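Local coordinates for 2-amino-4-hydroxy-6-hydroxymethyldihydropteridine pyrophosphokinase (PDB 1CBK), which catalyses the transfer of pyrophosphate from ATP to 6-hydroxymethyl-7,8-dihydropterin, a step of folate biosynthesis, at residues L8-N11 / E17-H20; Q81-L86 / G90-D95; A21-I26 / A57-E62; S39-K44 / V124-F129. One frame throughout, in Å; residues are numbered along the deposited sequence.

Interaction 1 of 4, residues L8-N11 / E17-H20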
loop_
_atom_site.group_PDB
_atom_site.type_symbol
_atom_site.label_atom_id
_atom_site.label_comp_id
_atom_site.label_asym_id
_atom_site.label_seq_id
_atom_site.Cartn_x
_atom_site.Cartn_y
_atom_site.Cartn_z
ATOM N N LEU A 8 7.256 3.230 -13.043
ATOM C CA LEU A 8 6.638 4.301 -13.833
ATOM C C LEU A 8 5.163 3.981 -14.077
ATOM O O LEU A 8 4.817 2.848 -14.391
ATOM C CB LEU A 8 7.334 4.467 -15.206
ATOM C CG LEU A 8 8.846 4.667 -15.337
ATOM C CD1 LEU A 8 9.568 3.321 -15.339
ATOM C CD2 LEU A 8 9.120 5.446 -16.615
ATOM N N GLY A 9 4.314 4.997 -14.003
ATOM C CA GLY A 9 2.894 4.783 -14.246
ATOM C C GLY A 9 2.248 6.034 -14.810
ATOM O O GLY A 9 2.730 7.137 -14.562
ATOM N N SER A 10 1.193 5.870 -15.600
ATOM C CA SER A 10 0.485 7.022 -16.185
ATOM C C SER A 10 -0.856 6.585 -16.700
ATOM O O SER A 10 -0.993 5.453 -17.165
ATOM C CB SER A 10 1.275 7.608 -17.377
ATOM O OG SER A 10 0.501 8.541 -18.146
ATOM N N ASN A 11 -1.858 7.444 -16.589
ATOM C CA ASN A 11 -3.163 7.120 -17.164
ATOM C C ASN A 11 -3.802 8.369 -17.804
ATOM O O ASN A 11 -5.003 8.385 -18.075
ATOM C CB ASN A 11 -4.138 6.462 -16.155
ATOM C CG ASN A 11 -4.752 7.442 -15.170
ATOM O OD1 ASN A 11 -4.169 8.474 -14.826
ATOM N ND2 ASN A 11 -5.911 7.081 -14.652
ATOM N N GLU A 17 3.183 7.339 -24.417
ATOM C CA GLU A 17 4.101 8.406 -24.785
ATOM C C GLU A 17 4.758 9.021 -23.536
ATOM O O GLU A 17 5.955 9.346 -23.546
ATOM C CB GLU A 17 3.357 9.469 -25.598
ATOM C CG GLU A 17 4.230 10.601 -26.124
ATOM C CD GLU A 17 3.437 11.608 -26.958
ATOM O OE1 GLU A 17 2.830 12.512 -26.372
ATOM O OE2 GLU A 17 3.380 11.486 -28.193
ATOM N N GLN A 18 3.982 9.217 -22.475
ATOM C CA GLN A 18 4.521 9.739 -21.220
ATOM C C GLN A 18 5.659 8.826 -20.687
ATOM O O GLN A 18 6.696 9.303 -20.224
ATOM C CB GLN A 18 3.414 9.828 -20.159
ATOM C CG GLN A 18 2.278 10.770 -20.520
ATOM C CD GLN A 18 2.601 12.230 -20.265
ATOM O OE1 GLN A 18 3.590 12.565 -19.612
ATOM N NE2 GLN A 18 1.732 13.121 -20.760
ATOM N N LEU A 19 5.447 7.517 -20.739
ATOM C CA LEU A 19 6.449 6.544 -20.284
ATOM C C LEU A 19 7.686 6.573 -21.183
ATOM O O LEU A 19 8.806 6.572 -20.675
ATOM C CB LEU A 19 5.857 5.129 -20.197
ATOM C CG LEU A 19 5.390 4.687 -18.798
ATOM C CD1 LEU A 19 4.545 5.722 -18.099
ATOM C CD2 LEU A 19 4.671 3.374 -18.886
ATOM N N HIS A 20 7.494 6.635 -22.502
ATOM C CA HIS A 20 8.653 6.699 -23.414
ATOM C C HIS A 20 9.446 7.984 -23.163
ATOM O O HIS A 20 10.678 7.964 -23.086
ATOM C CB HIS A 20 8.238 6.633 -24.888
ATOM C CG HIS A 20 7.831 5.265 -25.344
ATOM N ND1 HIS A 20 8.563 4.139 -25.056
ATOM C CD2 HIS A 20 6.789 4.856 -26.105
ATOM C CE1 HIS A 20 7.993 3.084 -25.624
ATOM N NE2 HIS A 20 6.915 3.496 -26.265
#

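Interaction 2 of 4, residues Q81-L86 / G90-D95. With ROI (7,8-dihydro-7,7-dimethyl-6-hydroxypterin), chain D; SO4 (sulfate ion), chain C.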
loop_
_atom_site.group_PDB
_atom_site.type_symbol
_atom_site.label_atom_id
_atom_site.label_comp_id
_atom_site.label_asym_id
_atom_site.label_seq_id
_atom_site.Cartn_x
_atom_site.Cartn_y
_atom_site.Cartn_z
ATOM N N GLN A 81 8.223 17.516 -17.653
ATOM C CA GLN A 81 7.314 16.767 -18.504
ATOM C C GLN A 81 5.878 17.249 -18.231
ATOM O O GLN A 81 4.900 16.690 -18.735
ATOM C CB GLN A 81 7.462 15.245 -18.277
ATOM C CG GLN A 81 6.861 14.439 -19.418
ATOM C CD GLN A 81 7.254 12.979 -19.428
ATOM O OE1 GLN A 81 6.400 12.096 -19.547
ATOM N NE2 GLN A 81 8.549 12.713 -19.364
ATOM N N GLY A 82 5.761 18.308 -17.438
ATOM C CA GLY A 82 4.454 18.868 -17.109
ATOM C C GLY A 82 3.503 17.962 -16.333
ATOM O O GLY A 82 2.307 17.942 -16.624
ATOM N N ARG A 83 3.998 17.261 -15.312
ATOM C CA ARG A 83 3.146 16.353 -14.519
ATOM C C ARG A 83 1.901 17.005 -13.929
ATOM O O ARG A 83 1.984 17.973 -13.192
ATOM C CB ARG A 83 3.941 15.661 -13.393
ATOM C CG ARG A 83 3.073 14.809 -12.457
ATOM C CD ARG A 83 3.895 14.122 -11.351
ATOM N NE ARG A 83 3.071 13.217 -10.534
ATOM C CZ ARG A 83 2.345 13.604 -9.485
ATOM N NH1 ARG A 83 2.349 14.875 -9.091
ATOM N NH2 ARG A 83 1.621 12.723 -8.815
ATOM N N VAL A 84 0.756 16.406 -14.207
ATOM C CA VAL A 84 -0.531 16.869 -13.723
ATOM C C VAL A 84 -1.256 15.698 -13.019
ATOM O O VAL A 84 -1.287 14.577 -13.551
ATOM C CB VAL A 84 -1.416 17.346 -14.924
ATOM C CG1 VAL A 84 -2.886 17.402 -14.540
ATOM C CG2 VAL A 84 -0.937 18.692 -15.425
ATOM N N ARG A 85 -1.849 15.969 -11.852
ATOM C CA ARG A 85 -2.620 14.974 -11.103
ATOM C C ARG A 85 -3.980 15.621 -10.863
ATOM O O ARG A 85 -4.043 16.679 -10.229
ATOM C CB ARG A 85 -1.975 14.684 -9.744
ATOM C CG ARG A 85 -2.522 13.436 -9.039
ATOM C CD ARG A 85 -2.136 13.420 -7.576
ATOM N NE ARG A 85 -3.115 14.158 -6.780
ATOM C CZ ARG A 85 -2.847 14.769 -5.630
ATOM N NH1 ARG A 85 -1.614 14.768 -5.153
ATOM N NH2 ARG A 85 -3.807 15.408 -4.972
ATOM N N LEU A 86 -5.057 14.977 -11.305
ATOM C CA LEU A 86 -6.406 15.539 -11.167
ATOM C C LEU A 86 -7.121 15.397 -9.815
ATOM O O LEU A 86 -8.063 16.140 -9.533
ATOM C CB LEU A 86 -7.306 15.006 -12.279
ATOM C CG LEU A 86 -6.802 15.197 -13.711
ATOM C CD1 LEU A 86 -7.844 14.686 -14.683
ATOM C CD2 LEU A 86 -6.475 16.668 -13.991
ATOM N N GLY A 90 -6.397 9.494 -8.116
ATOM C CA GLY A 90 -6.944 9.578 -9.464
ATOM C C GLY A 90 -5.921 9.765 -10.581
ATOM O O GLY A 90 -4.731 9.470 -10.415
ATOM N N GLU A 91 -6.397 10.360 -11.679
ATOM C CA GLU A 91 -5.613 10.607 -12.890
ATOM C C GLU A 91 -4.304 11.401 -12.734
ATOM O O GLU A 91 -4.266 12.424 -12.080
ATOM C CB GLU A 91 -6.491 11.291 -13.945
ATOM C CG GLU A 91 -7.818 10.592 -14.256
ATOM C CD GLU A 91 -8.977 10.983 -13.324
ATOM O OE1 GLU A 91 -8.786 11.692 -12.311
ATOM O OE2 GLU A 91 -10.114 10.560 -13.628
ATOM N N ARG A 92 -3.252 10.947 -13.407
ATOM C CA ARG A 92 -1.955 11.622 -13.377
ATOM C C ARG A 92 -1.257 11.312 -14.707
ATOM O O ARG A 92 -1.340 10.191 -15.211
ATOM C CB ARG A 92 -1.101 11.096 -12.220
ATOM C CG ARG A 92 -0.777 9.593 -12.372
ATOM C CD ARG A 92 -0.647 8.906 -11.048
ATOM N NE ARG A 92 -1.838 9.132 -10.248
ATOM C CZ ARG A 92 -1.804 9.569 -8.997
ATOM N NH1 ARG A 92 -0.629 9.782 -8.399
ATOM N NH2 ARG A 92 -2.939 9.764 -8.337
ATOM N N THR A 93 -0.568 12.298 -15.264
ATOM C CA THR A 93 0.144 12.104 -16.518
ATOM C C THR A 93 1.401 11.244 -16.339
ATOM O O THR A 93 1.826 10.574 -17.274
ATOM C CB THR A 93 0.529 13.454 -17.146
ATOM O OG1 THR A 93 1.281 14.205 -16.196
ATOM C CG2 THR A 93 -0.730 14.268 -17.542
ATOM N N LEU A 94 1.993 11.262 -15.143
ATOM C CA LEU A 94 3.207 10.491 -14.870
ATOM C C LEU A 94 3.615 10.465 -13.397
ATOM O O LEU A 94 3.542 11.478 -12.705
ATOM C CB LEU A 94 4.402 11.076 -15.668
ATOM C CG LEU A 94 5.791 10.426 -15.491
ATOM C CD1 LEU A 94 5.851 9.125 -16.294
ATOM C CD2 LEU A 94 6.876 11.385 -15.954
ATOM N N ASP A 95 4.061 9.301 -12.945
ATOM C CA ASP A 95 4.590 9.112 -11.595
ATOM C C ASP A 95 5.855 8.258 -11.762
ATOM O O ASP A 95 5.810 7.241 -12.443
ATOM C CB ASP A 95 3.609 8.343 -10.686
ATOM C CG ASP A 95 2.816 9.247 -9.764
ATOM O OD1 ASP A 95 2.989 10.473 -9.814
ATOM O OD2 ASP A 95 2.004 8.723 -8.979
HETATM N N1 ROI D . -3.286 2.244 -10.546
HETATM C C2 ROI D . -2.558 1.564 -11.498
HETATM N N2 ROI D . -3.149 0.498 -12.100
HETATM N N3 ROI D . -1.297 1.912 -11.851
HETATM C C4 ROI D . -0.656 2.953 -11.275
HETATM O O4 ROI D . 0.483 3.307 -11.620
HETATM C C4A ROI D . -1.330 3.678 -10.238
HETATM N N5 ROI D . -0.741 4.673 -9.643
HETATM C C6 ROI D . -1.326 5.422 -8.642
HETATM C C7 ROI D . -2.691 4.959 -8.065
HETATM C C16 ROI D . -2.486 4.161 -6.720
HETATM C C15 ROI D . -3.642 6.150 -7.888
HETATM N N8 ROI D . -3.379 3.968 -8.948
HETATM C C8A ROI D . -2.705 3.254 -9.923
HETATM O O9 ROI D . -0.666 6.442 -8.263
HETATM S S SO4 C . -1.779 10.461 -4.827
HETATM O O1 SO4 C . -1.746 9.407 -3.650
HETATM O O2 SO4 C . -0.371 10.425 -5.652
HETATM O O3 SO4 C . -2.933 10.063 -5.677
HETATM O O4 SO4 C . -1.981 11.968 -4.276
HETATM O O HOH W 1 3.495 14.499 -17.735
#

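Interaction 3 of 4, residues A21-I26 / A57-E62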
loop_
_atom_site.group_PDB
_atom_site.type_symbol
_atom_site.label_atom_id
_atom_site.label_comp_id
_atom_site.label_asym_id
_atom_site.label_seq_id
_atom_site.Cartn_x
_atom_site.Cartn_y
_atom_site.Cartn_z
ATOM N N ALA A 21 8.748 9.096 -22.973
ATOM C CA ALA A 21 9.455 10.343 -22.720
ATOM C C ALA A 21 10.214 10.279 -21.399
ATOM O O ALA A 21 11.339 10.771 -21.313
ATOM C CB ALA A 21 8.488 11.531 -22.721
ATOM N N ALA A 22 9.607 9.684 -20.368
ATOM C CA ALA A 22 10.266 9.595 -19.061
ATOM C C ALA A 22 11.506 8.678 -19.097
ATOM O O ALA A 22 12.525 8.972 -18.474
ATOM C CB ALA A 22 9.275 9.141 -17.997
ATOM N N LEU A 23 11.411 7.578 -19.839
ATOM C CA LEU A 23 12.508 6.630 -19.979
ATOM C C LEU A 23 13.682 7.272 -20.728
ATOM O O LEU A 23 14.841 7.075 -20.358
ATOM C CB LEU A 23 12.011 5.350 -20.665
ATOM C CG LEU A 23 11.122 4.540 -19.697
ATOM C CD1 LEU A 23 10.275 3.534 -20.436
ATOM C CD2 LEU A 23 11.980 3.823 -18.662
ATOM N N LYS A 24 13.375 8.054 -21.762
ATOM C CA LYS A 24 14.397 8.765 -22.512
ATOM C C LYS A 24 15.096 9.737 -21.554
ATOM O O LYS A 24 16.327 9.770 -21.488
ATOM C CB LYS A 24 13.755 9.519 -23.681
ATOM C CG LYS A 24 14.689 10.470 -24.470
ATOM C CD LYS A 24 13.897 11.108 -25.623
ATOM C CE LYS A 24 14.729 12.064 -26.456
ATOM N NZ LYS A 24 14.083 12.349 -27.795
ATOM N N ALA A 25 14.327 10.521 -20.802
ATOM C CA ALA A 25 14.919 11.457 -19.858
ATOM C C ALA A 25 15.805 10.746 -18.801
ATOM O O ALA A 25 16.900 11.223 -18.496
ATOM C CB ALA A 25 13.842 12.296 -19.178
ATOM N N ILE A 26 15.321 9.631 -18.241
ATOM C CA ILE A 26 16.086 8.858 -17.250
ATOM C C ILE A 26 17.400 8.349 -17.889
ATOM O O ILE A 26 18.479 8.449 -17.279
ATOM C CB ILE A 26 15.263 7.652 -16.703
ATOM C CG1 ILE A 26 14.128 8.131 -15.782
ATOM C CG2 ILE A 26 16.160 6.702 -15.946
ATOM C CD1 ILE A 26 13.042 7.059 -15.499
ATOM N N ALA A 57 5.315 0.274 -15.935
ATOM C CA ALA A 57 6.573 -0.363 -16.287
ATOM C C ALA A 57 7.528 -0.155 -15.127
ATOM O O ALA A 57 7.231 0.586 -14.178
ATOM C CB ALA A 57 7.167 0.230 -17.590
ATOM N N VAL A 58 8.650 -0.865 -15.191
ATOM C CA VAL A 58 9.714 -0.780 -14.182
ATOM C C VAL A 58 11.002 -0.740 -14.992
ATOM O O VAL A 58 11.176 -1.538 -15.923
ATOM C CB VAL A 58 9.752 -2.028 -13.203
ATOM C CG1 VAL A 58 10.954 -1.914 -12.238
ATOM C CG2 VAL A 58 8.462 -2.108 -12.356
ATOM N N ALA A 59 11.871 0.205 -14.656
ATOM C CA ALA A 59 13.161 0.363 -15.325
ATOM C C ALA A 59 14.311 0.048 -14.363
ATOM O O ALA A 59 14.226 0.321 -13.156
ATOM C CB ALA A 59 13.300 1.802 -15.857
ATOM N N LYS A 60 15.378 -0.528 -14.898
ATOM C CA LYS A 60 16.552 -0.866 -14.103
ATOM C C LYS A 60 17.664 0.069 -14.514
ATOM O O LYS A 60 17.943 0.211 -15.719
ATOM C CB LYS A 60 16.973 -2.311 -14.384
ATOM C CG LYS A 60 18.251 -2.778 -13.669
ATOM C CD LYS A 60 18.632 -4.209 -14.120
ATOM C CE LYS A 60 19.922 -4.663 -13.481
ATOM N NZ LYS A 60 20.248 -6.085 -13.826
ATOM N N ILE A 61 18.284 0.735 -13.543
ATOM C CA ILE A 61 19.387 1.653 -13.846
ATOM C C ILE A 61 20.610 1.363 -12.972
ATOM O O ILE A 61 20.485 0.723 -11.933
ATOM C CB ILE A 61 19.022 3.165 -13.627
ATOM C CG1 ILE A 61 18.645 3.430 -12.166
ATOM C CG2 ILE A 61 17.939 3.644 -14.622
ATOM C CD1 ILE A 61 18.548 4.917 -11.835
ATOM N N GLU A 62 21.781 1.844 -13.415
ATOM C CA GLU A 62 23.056 1.728 -12.695
ATOM C C GLU A 62 23.412 3.183 -12.562
ATOM O O GLU A 62 23.515 3.891 -13.569
ATOM C CB GLU A 62 24.095 0.992 -13.535
ATOM C CG GLU A 62 23.753 -0.499 -13.701
ATOM C CD GLU A 62 24.665 -1.288 -14.670
ATOM O OE1 GLU A 62 25.503 -0.683 -15.392
ATOM O OE2 GLU A 62 24.520 -2.535 -14.699
#

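Interaction 4 of 4, residues S39-K44 / V124-F129. With ROI (7,8-dihydro-7,7-dimethyl-6-hydroxypterin), chain D.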
loop_
_atom_site.group_PDB
_atom_site.type_symbol
_atom_site.label_atom_id
_atom_site.label_comp_id
_atom_site.label_asym_id
_atom_site.label_seq_id
_atom_site.Cartn_x
_atom_site.Cartn_y
_atom_site.Cartn_z
ATOM N N SER A 39 8.300 -4.769 -20.046
ATOM C CA SER A 39 7.248 -4.529 -21.037
ATOM C C SER A 39 6.313 -3.492 -20.390
ATOM O O SER A 39 6.408 -3.231 -19.180
ATOM C CB SER A 39 6.446 -5.813 -21.259
ATOM O OG SER A 39 7.236 -6.845 -21.823
ATOM N N PHE A 40 5.432 -2.888 -21.189
ATOM C CA PHE A 40 4.466 -1.907 -20.697
ATOM C C PHE A 40 3.188 -2.722 -20.438
ATOM O O PHE A 40 2.760 -3.516 -21.297
ATOM C CB PHE A 40 4.196 -0.829 -21.751
ATOM C CG PHE A 40 5.274 0.228 -21.867
ATOM C CD1 PHE A 40 6.544 0.042 -21.322
ATOM C CD2 PHE A 40 5.016 1.419 -22.555
ATOM C CE1 PHE A 40 7.547 1.019 -21.466
ATOM C CE2 PHE A 40 6.009 2.406 -22.712
ATOM C CZ PHE A 40 7.274 2.205 -22.167
ATOM N N TYR A 41 2.574 -2.523 -19.270
ATOM C CA TYR A 41 1.383 -3.282 -18.891
ATOM C C TYR A 41 0.234 -2.339 -18.661
ATOM O O TYR A 41 0.414 -1.382 -17.923
ATOM C CB TYR A 41 1.614 -4.041 -17.567
ATOM C CG TYR A 41 2.644 -5.143 -17.648
ATOM C CD1 TYR A 41 4.010 -4.853 -17.590
ATOM C CD2 TYR A 41 2.249 -6.463 -17.847
ATOM C CE1 TYR A 41 4.966 -5.854 -17.737
ATOM C CE2 TYR A 41 3.196 -7.476 -17.995
ATOM C CZ TYR A 41 4.542 -7.162 -17.944
ATOM O OH TYR A 41 5.479 -8.146 -18.138
ATOM N N LYS A 42 -0.920 -2.632 -19.279
ATOM C CA LYS A 42 -2.141 -1.834 -19.109
ATOM C C LYS A 42 -2.854 -2.515 -17.932
ATOM O O LYS A 42 -3.212 -3.696 -18.007
ATOM C CB LYS A 42 -3.000 -1.872 -20.374
ATOM C CG LYS A 42 -4.258 -0.976 -20.318
ATOM C CD LYS A 42 -4.836 -0.812 -21.719
ATOM C CE LYS A 42 -5.969 0.202 -21.783
ATOM N NZ LYS A 42 -7.312 -0.401 -21.517
ATOM N N SER A 43 -3.079 -1.766 -16.863
ATOM C CA SER A 43 -3.666 -2.334 -15.670
ATOM C C SER A 43 -4.880 -1.564 -15.171
ATOM O O SER A 43 -4.991 -0.360 -15.381
ATOM C CB SER A 43 -2.593 -2.350 -14.573
ATOM O OG SER A 43 -2.125 -1.027 -14.316
ATOM N N LYS A 44 -5.762 -2.270 -14.467
ATOM C CA LYS A 44 -6.967 -1.701 -13.885
ATOM C C LYS A 44 -6.521 -0.718 -12.829
ATOM O O LYS A 44 -5.562 -0.985 -12.087
ATOM C CB LYS A 44 -7.764 -2.832 -13.240
ATOM C CG LYS A 44 -9.063 -2.421 -12.588
ATOM C CD LYS A 44 -9.746 -3.603 -11.899
ATOM C CE LYS A 44 -11.245 -3.350 -11.755
ATOM N NZ LYS A 44 -11.939 -4.400 -10.952
ATOM N N VAL A 124 3.523 -3.409 -10.255
ATOM C CA VAL A 124 4.857 -3.102 -9.812
ATOM C C VAL A 124 5.648 -4.422 -9.801
ATOM O O VAL A 124 6.716 -4.532 -10.428
ATOM C CB VAL A 124 4.860 -2.532 -8.392
ATOM C CG1 VAL A 124 6.287 -2.528 -7.825
ATOM C CG2 VAL A 124 4.318 -1.128 -8.376
ATOM N N ILE A 125 5.101 -5.440 -9.129
ATOM C CA ILE A 125 5.801 -6.722 -8.986
ATOM C C ILE A 125 5.923 -7.575 -10.230
ATOM O O ILE A 125 6.966 -8.212 -10.436
ATOM C CB ILE A 125 5.245 -7.555 -7.806
ATOM C CG1 ILE A 125 5.485 -6.810 -6.485
ATOM C CG2 ILE A 125 5.857 -8.994 -7.775
ATOM C CD1 ILE A 125 6.953 -6.623 -6.096
ATOM N N VAL A 126 4.888 -7.601 -11.066
ATOM C CA VAL A 126 4.956 -8.405 -12.284
ATOM C C VAL A 126 6.060 -7.887 -13.229
ATOM O O VAL A 126 6.847 -8.694 -13.765
ATOM C CB VAL A 126 3.577 -8.532 -12.969
ATOM C CG1 VAL A 126 3.708 -9.056 -14.388
ATOM C CG2 VAL A 126 2.678 -9.425 -12.121
ATOM N N PRO A 127 6.099 -6.553 -13.494
ATOM C CA PRO A 127 7.134 -5.971 -14.373
ATOM C C PRO A 127 8.550 -6.148 -13.742
ATOM O O PRO A 127 9.515 -6.405 -14.454
ATOM C CB PRO A 127 6.773 -4.474 -14.432
ATOM C CG PRO A 127 5.369 -4.407 -14.080
ATOM C CD PRO A 127 5.007 -5.594 -13.232
ATOM N N LEU A 128 8.679 -5.942 -12.435
ATOM C CA LEU A 128 9.980 -6.120 -11.755
ATOM C C LEU A 128 10.493 -7.562 -11.933
ATOM O O LEU A 128 11.659 -7.777 -12.253
ATOM C CB LEU A 128 9.870 -5.775 -10.249
ATOM C CG LEU A 128 11.143 -5.851 -9.378
ATOM C CD1 LEU A 128 12.229 -4.941 -9.948
ATOM C CD2 LEU A 128 10.833 -5.435 -7.948
ATOM N N PHE A 129 9.601 -8.536 -11.752
ATOM C CA PHE A 129 9.944 -9.952 -11.890
ATOM C C PHE A 129 10.408 -10.266 -13.303
ATOM O O PHE A 129 11.293 -11.105 -13.518
ATOM C CB PHE A 129 8.737 -10.809 -11.521
ATOM C CG PHE A 129 8.950 -12.287 -11.705
ATOM C CD1 PHE A 129 9.981 -12.953 -11.047
ATOM C CD2 PHE A 129 8.105 -13.020 -12.534
ATOM C CE1 PHE A 129 10.174 -14.340 -11.208
ATOM C CE2 PHE A 129 8.279 -14.394 -12.705
ATOM C CZ PHE A 129 9.320 -15.057 -12.037
HETATM N N1 ROI D . -3.286 2.244 -10.546
HETATM C C2 ROI D . -2.558 1.564 -11.498
HETATM N N2 ROI D . -3.149 0.498 -12.100
HETATM N N3 ROI D . -1.297 1.912 -11.851
HETATM C C4 ROI D . -0.656 2.953 -11.275
HETATM O O4 ROI D . 0.483 3.307 -11.620
HETATM C C4A ROI D . -1.330 3.678 -10.238
HETATM N N5 ROI D . -0.741 4.673 -9.643
HETATM C C6 ROI D . -1.326 5.422 -8.642
HETATM C C7 ROI D . -2.691 4.959 -8.065
HETATM C C16 ROI D . -2.486 4.161 -6.720
HETATM C C15 ROI D . -3.642 6.150 -7.888
HETATM N N8 ROI D . -3.379 3.968 -8.948
HETATM C C8A ROI D . -2.705 3.254 -9.923
HETATM O O9 ROI D . -0.666 6.442 -8.263
#

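Interaction 1 of 4, residues L8-N11 / E17-H20
This is a buried apolar contact in which Leu-19 of helix 15-27 is pressed onto Leu-8, Gly-9 and Ser-10 at the C-terminal end of strand 2-10. Leu-19 lies along the strand rather than meeting one residue: its CG rests 4.1 Å from Leu-8 CB, while the CD1 branch reaches on to Ser-10 CB at 3.8 Å and to the carbonyl carbon of Gly-9, Leu-19 CD1 to Gly-9 C being 4.0 Å. Strand and helix are the first beta-alpha unit of the βαββαβ ferredoxin-like core of this pyrophosphokinase, and a short connection links the strand end to the helix. Gly-9 has no side chain; it touches the bound pterin analogue and belongs to its pocket, so the leucine packs against the backbone of a pocket residue. One residue earlier in the helix, Gln-18 lays its CB and CG alongside the serine, with Gln-18 CG 3.7 Å from Ser-10 OG, a van der Waals approach. The hydroxyl itself, set anti to the backbone N (chi1 168°), bonds to Thr-93 O. Gln-18 is bent at its second torsion (-80°), which turns the amide off the strand, and its NE2 bonds to Asn-13 O.

Interaction 2 of 4, residues Q81-L86 / G90-D95
At the rim of the pterin pocket, to which Arg-92 and Asp-95 belong, a salt-bridge network of these two and Arg-83 joins the two limbs of the loop between helix 67-80 and strand 95-101. Arg-83, extended from CG to NE, grips one carboxylate oxygen side-on: NE and NH2 each lie 2.8 Å from Asp-95 OD1, NH2 approaching on the syn lone pair of OD1, and the two flat groups are nearly coplanar, 9° apart. The other oxygen takes Arg-92, whose NH1 is 2.9 Å from Asp-95 OD2. Two nitrogens of Arg-92, NE and NH2, also close on Gly-90 O, which fixes the rotation of this guanidinium. Arg-85 CG lies over one face and O9 of the pterin analogue over the opposite one, both offset toward the rim, while NH1 and NH2 bond to a sulfate, probably from the crystallisation liquor, NH2 to O3 at 2.7 Å. Arg-85 brings its guanidinium face over sulfate O4. The backbones meet in a single bridge of Arg-85 with Arg-92, secured by Thr-93 N to Val-84 O (2.9 Å) and Leu-86 N to Glu-91 O (2.8 Å); Thr-93 OG1 also accepts from Val-84 N, nearly straight (163°). Arg-92 and Asp-95 belong to the R-x-x-D-x-D signature of the HPPK family, and arginines gathered on an anion next to the pterin are consistent with a site that handles the phosphates of ATP.

Interaction 3 of 4, residues A21-I26 / A57-E62
Ile-26 and Ile-61 meet with their side chains crossed at about a right angle, each offering its CG2 methyl to the other at 3.8 Å. On the helix side CG2 is anti to the backbone N, with CG1 swung back beside it (chi1 -71°). On the strand side CG1 stands between the backbone N and the carbonyl carbon (chi1 61°), and this leaves CG2 to make the touch. One helical turn earlier the pairing is unequal: Leu-23 starts off to one side of the strand and reaches in with its CD2 branch, whose end meets the alanine methyl, 3.7 Å from Ala-59 CB. Both pairs are purely apolar and buried. Residues 23 and 26 of the helix thus face residues 59 and 61, alternate residues on one side of the strand. Leu-23 is further wedged among Leu-8 of strand 2-10 and Thr-37 and Phe-40 of strand 32-43, so helix 15-27 spans three neighbouring strands. Strand 54-63 runs between those two partners, and its alternate residues Val-58 and Lys-60 touch helix 122-131, so the sheet at this strand lies between helix 15-27 on one face and helix 122-131 on the other.

Interaction 4 of 4, residues S39-K44 / V124-F129
A proline within a helix provides the surface that Tyr-41 packs on: the ring meets Pro-127 where helix 122-131 is kinked, since the nitrogen of Pro-127 has no bond to the preceding turn. Tyr-41 CD1 lies 3.8 Å from Pro-127 CG and CE1 is 4.0 Å from the same atom, so the CD1-CE1 side of the ring takes the proline. Val-126, on the same side of the ring plane, reaches the CE2-CZ part of the rim, its CG1 4.0 Å from Tyr-41 CE2. Both approaches are oblique. The valine crosses the tyrosine at about a right angle and shows CG1 because that methyl is anti to its backbone N (chi1 166°). At the far end of the ring, the tyrosine hydroxyl has a weak hydrogen bond to Glu-130 OE1, farther along the same helix. Two residues on, the strand becomes the wall of the pterin pocket: the amino group N2 of the pterin analogue donates to Ser-43 OG at 2.9 Å and to Lys-44 O at 2.8 Å, and the serine oxygen is also bonded to Asn-56 OD1. Tyr-41 thus packs on the helix while Ser-43, at the strand's end, and Lys-44 just after it bind the ligand. Phe-40 packs on helix 15-27 at the opposite face of the sheet, while Tyr-41 faces helix 122-131, and strand 32-43 runs between strands 54-63 and 156-157.

Interactions 1 and 3 are buried apolar packing of one helix, 15-27, on adjacent strands of the sheet, joined where Leu-8 packs on Leu-23 and Ala-22. Interaction 4 is also largely buried but belongs to the opposite face, with helix 122-131; Phe-40 links it back to helix 15-27, and Val-58 of the strand in interaction 3 reaches Pro-127. Interaction 2 differs: partly exposed, without regular helix or strand, and held by salt bridges and hydrogen bonds. It is tied to interaction 1 through Asn-11 OD1 and Arg-92 N. Interactions 2 and 4 stay about 9 Å apart at their nearest atoms yet both touch the pterin analogue, one at O9, the other at N2.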